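Local atomic coordinates of alpha-1,3-glucanase (PDB entry 6K0P), a protein that probably hydrolyses the alpha-1,3-glucosidic linkages of alpha-1,3-glucan, as a bacterial glycoside hydrolase of family 87. Residues Gln460-Ile465 with Gly491-Ser496. The protein carries 1 engineered substitution. Numbering follows the deposited sequence.
With GLC (alpha-D-glucopyranose), chain C.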
ATOM      1  N   GLN A 460      -5.649  16.488 -13.787  1.00 13.30           N
ATOM      2  CA  GLN A 460      -5.482  17.154 -12.506  1.00 13.68           C
ATOM      3  C   GLN A 460      -4.205  16.638 -11.855  1.00 12.67           C
ATOM      4  O   GLN A 460      -3.746  15.528 -12.141  1.00 13.40           O
ATOM      5  CB  GLN A 460      -6.703  16.929 -11.617  1.00 12.69           C
ATOM      6  CG  GLN A 460      -7.912  17.755 -12.063  1.00 13.04           C
ATOM      7  CD  GLN A 460      -9.152  17.429 -11.272  1.00 13.57           C
ATOM      8  OE1 GLN A 460      -9.100  17.338 -10.045  1.00 14.75           O
ATOM      9  NE2 GLN A 460     -10.274  17.225 -11.961  1.00 13.80           N
ATOM     10  N   ASN A 461      -3.606  17.475 -11.008  1.00 13.16           N
ATOM     11  CA  ASN A 461      -2.254  17.249 -10.515  1.00 10.11           C
ATOM     12  C   ASN A 461      -2.284  17.270  -8.999  1.00 13.30           C
ATOM     13  O   ASN A 461      -2.768  18.238  -8.404  1.00 12.97           O
ATOM     14  CB  ASN A 461      -1.317  18.338 -11.048  1.00 12.00           C
ATOM     15  CG  ASN A 461      -1.451  18.528 -12.555  1.00 13.82           C
ATOM     16  OD1 ASN A 461      -1.680  19.637 -13.032  1.00 15.01           O
ATOM     17  ND2 ASN A 461      -1.321  17.442 -13.308  1.00 12.74           N
ATOM     18  N   PHE A 462      -1.776  16.208  -8.377  1.00 10.56           N
ATOM     19  CA  PHE A 462      -2.013  15.968  -6.959  1.00 10.91           C
ATOM     20  C   PHE A 462      -0.762  16.152  -6.117  1.00 11.84           C
ATOM     21  O   PHE A 462       0.316  15.671  -6.476  1.00 12.38           O
ATOM     22  CB  PHE A 462      -2.684  14.605  -6.768  1.00 11.71           C
ATOM     23  CG  PHE A 462      -4.069  14.622  -7.282  1.00 10.25           C
ATOM     24  CD1 PHE A 462      -5.097  15.080  -6.476  1.00 11.38           C
ATOM     25  CD2 PHE A 462      -4.332  14.342  -8.618  1.00 12.06           C
ATOM     26  CE1 PHE A 462      -6.383  15.195  -6.969  1.00 11.14           C
ATOM     27  CE2 PHE A 462      -5.613  14.448  -9.119  1.00 10.59           C
ATOM     28  CZ  PHE A 462      -6.642  14.884  -8.300  1.00 13.02           C
ATOM     29  N   GLY A 463      -0.918  16.879  -5.004  1.00 10.58           N
ATOM     30  CA  GLY A 463       0.153  17.084  -4.059  1.00 11.43           C
ATOM     31  C   GLY A 463       0.355  15.880  -3.159  1.00  9.96           C
ATOM     32  O   GLY A 463      -0.399  14.906  -3.190  1.00 11.32           O
ATOM     33  N   ALA A 464       1.402  15.969  -2.333  1.00 10.49           N
ATOM     34  CA  ALA A 464       1.701  14.895  -1.388  1.00 10.09           C
ATOM     35  C   ALA A 464       0.562  14.692  -0.400  1.00  9.24           C
ATOM     36  O   ALA A 464       0.247  13.552  -0.027  1.00 10.64           O
ATOM     37  CB  ALA A 464       2.999  15.194  -0.637  1.00 12.85           C
ATOM     38  N   ILE A 465      -0.052  15.785   0.056  1.00 10.15           N
ATOM     39  CA  ILE A 465      -1.259  15.735   0.873  1.00 11.31           C
ATOM     40  C   ILE A 465      -2.308  16.589   0.189  1.00 11.27           C
ATOM     41  O   ILE A 465      -2.053  17.761  -0.132  1.00 11.68           O
ATOM     42  CB  ILE A 465      -1.024  16.226   2.316  1.00  9.75           C
ATOM     43  CG1 ILE A 465       0.103  15.426   2.975  1.00 11.19           C
ATOM     44  CG2 ILE A 465      -2.329  16.117   3.138  1.00 11.49           C
ATOM     45  CD1 ILE A 465       0.376  15.811   4.433  1.00 11.49           C
ATOM     46  N   GLY A 491       3.665  20.110  -2.020  1.00 11.53           N
ATOM     47  CA  GLY A 491       3.618  19.547  -0.685  1.00 11.18           C
ATOM     48  C   GLY A 491       2.195  19.393  -0.188  1.00 11.35           C
ATOM     49  O   GLY A 491       1.727  18.276   0.065  1.00 12.60           O
ATOM     50  N   LEU A 492       1.485  20.513  -0.051  1.00 12.11           N
ATOM     51  CA  LEU A 492       0.121  20.532   0.465  1.00 11.78           C
ATOM     52  C   LEU A 492      -0.781  21.174  -0.577  1.00 11.22           C
ATOM     53  O   LEU A 492      -0.447  22.232  -1.119  1.00 14.52           O
ATOM     54  CB  LEU A 492       0.059  21.344   1.767  1.00 12.02           C
ATOM     55  CG  LEU A 492       1.072  20.950   2.838  1.00 11.37           C
ATOM     56  CD1 LEU A 492       1.091  21.949   4.007  1.00 13.43           C
ATOM     57  CD2 LEU A 492       0.764  19.539   3.333  1.00 12.42           C
ATOM     58  N   MET A 493      -1.917  20.542  -0.858  1.00 10.52           N
ATOM     59  CA  MET A 493      -2.824  21.004  -1.898  1.00  9.84           C
ATOM     60  C   MET A 493      -4.224  21.095  -1.301  1.00 11.73           C
ATOM     61  O   MET A 493      -4.807  20.076  -0.915  1.00 12.83           O
ATOM     62  CB  MET A 493      -2.788  20.039  -3.083  1.00 13.15           C
ATOM     63  CG  MET A 493      -3.767  20.360  -4.197  1.00  9.78           C
ATOM     64  SD  MET A 493      -3.413  19.300  -5.614  1.00 13.79           S
ATOM     65  CE  MET A 493      -5.061  18.939  -6.222  1.00 12.91           C
ATOM     66  N   PHE A 494      -4.761  22.315  -1.215  1.00 11.42           N
ATOM     67  CA  PHE A 494      -6.076  22.562  -0.634  1.00 10.97           C
ATOM     68  C   PHE A 494      -7.061  22.882  -1.751  1.00 11.10           C
ATOM     69  O   PHE A 494      -6.740  23.653  -2.663  1.00 12.78           O
ATOM     70  CB  PHE A 494      -6.026  23.767   0.313  1.00 11.80           C
ATOM     71  CG  PHE A 494      -5.157  23.565   1.525  1.00 10.71           C
ATOM     72  CD1 PHE A 494      -3.783  23.765   1.455  1.00 10.26           C
ATOM     73  CD2 PHE A 494      -5.716  23.200   2.745  1.00 11.87           C
ATOM     74  CE1 PHE A 494      -2.975  23.588   2.578  1.00 10.49           C
ATOM     75  CE2 PHE A 494      -4.922  23.022   3.862  1.00 11.02           C
ATOM     76  CZ  PHE A 494      -3.551  23.221   3.783  1.00 11.03           C
ATOM     77  N   GLN A 495      -8.268  22.319  -1.673  1.00 11.01           N
ATOM     78  CA  GLN A 495      -9.238  22.477  -2.753  1.00 11.15           C
ATOM     79  C   GLN A 495     -10.656  22.345  -2.214  1.00 10.84           C
ATOM     80  O   GLN A 495     -10.916  21.499  -1.356  1.00 11.22           O
ATOM     81  CB  GLN A 495      -9.003  21.401  -3.827  1.00 11.25           C
ATOM     82  CG  GLN A 495      -9.974  21.425  -5.018  1.00 10.65           C
ATOM     83  CD  GLN A 495      -9.738  20.268  -5.988  1.00 12.60           C
ATOM     84  OE1 GLN A 495      -8.726  19.567  -5.894  1.00 12.34           O
ATOM     85  NE2 GLN A 495     -10.670  20.061  -6.914  1.00 13.24           N
ATOM     86  N   SER A 496     -11.568  23.185  -2.725  1.00 10.62           N
ATOM     87  CA  SER A 496     -12.995  23.113  -2.407  1.00 11.73           C
ATOM     88  C   SER A 496     -13.782  22.782  -3.665  1.00 11.58           C
ATOM     89  O   SER A 496     -13.613  23.440  -4.700  1.00 14.98           O
ATOM     90  CB  SER A 496     -13.519  24.449  -1.858  1.00 12.81           C
ATOM     91  OG  SER A 496     -13.011  24.695  -0.563  1.00 12.75           O
TER
HETATM   92  C1  GLC C   1     -13.312  15.388 -11.155  1.00 19.91           C
HETATM   93  C2  GLC C   1     -13.926  14.062 -10.826  1.00 18.84           C
HETATM   94  C3  GLC C   1     -14.310  13.919  -9.376  1.00 16.28           C
HETATM   95  C4  GLC C   1     -13.120  14.299  -8.537  1.00 15.94           C
HETATM   96  C5  GLC C   1     -12.775  15.734  -8.871  1.00 12.61           C
HETATM   97  C6  GLC C   1     -11.570  16.171  -8.088  1.00 13.47           C
HETATM   98  O1  GLC C   1     -14.274  16.259 -11.157  1.00 26.83           O
HETATM   99  O2  GLC C   1     -15.042  13.807 -11.661  1.00 21.56           O
HETATM  100  O3  GLC C   1     -14.399  12.531  -9.171  1.00 17.91           O
HETATM  101  O4  GLC C   1     -13.401  14.181  -7.144  1.00 16.05           O
HETATM  102  O5  GLC C   1     -12.408  15.831 -10.211  1.00 14.01           O
HETATM  103  O6  GLC C   1     -11.082  17.432  -8.449  1.00 14.20           O
HETATM  104  O   HOH W   1      -7.478  19.079  -8.531  1.00 14.31           O
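I465 and L492 pair in parallel register, as neighbouring coils of the right-handed beta-helix of the pectate-lyase-like clan do. Two backbone hydrogen bonds hold them: I465 N donates to G491 O at 3.1 Å, and M493 N to I465 O at 2.9 Å. The two side chains point the same way and lie side by side, with L492 CD2 resting 3.9 Å from I465 CB and equally near its CD1.

Next along the strand, the M493 side chain brings sulfur against an aromatic ring. M493 points toward 460-465 and has CG anti to the backbone N (chi1 176°); G463 N gives its SD a weak hydrogen bond of 3.5 Å. The same SD lies 3.1 Å from N461 O. Bent at chi3, the methyl CE comes obliquely to the F462 ring, 3.9 Å from its CD1, and SD also stands oblique to that ring in a Met-aromatic contact. W466 meets that ring edge-to-face and also touches M493.

Polar contacts take over at the sugar. The Q460 amide grips the glucose by two atoms: OE1 accepts from O6 at a short 2.5 Å, while NE2 donates to the ring oxygen O5 and also to T448 O. From 491-496, Q495 NE2 donates to the same O6 at 3.1 Å, and E529 is another partner of the sugar. One water donates to OE1 of both glutamines; W466 NE1 also donates to Q495 OE1, which is consistent with a fixed orientation of that amide.

Thus O6 donates to Q460 and accepts from Q495, and both amides are held by further bonds. This is consistent with a pocket that recognises the glucose hydroxymethyl group through amides whose orientation is constrained, beside the buried M493–F462 packing.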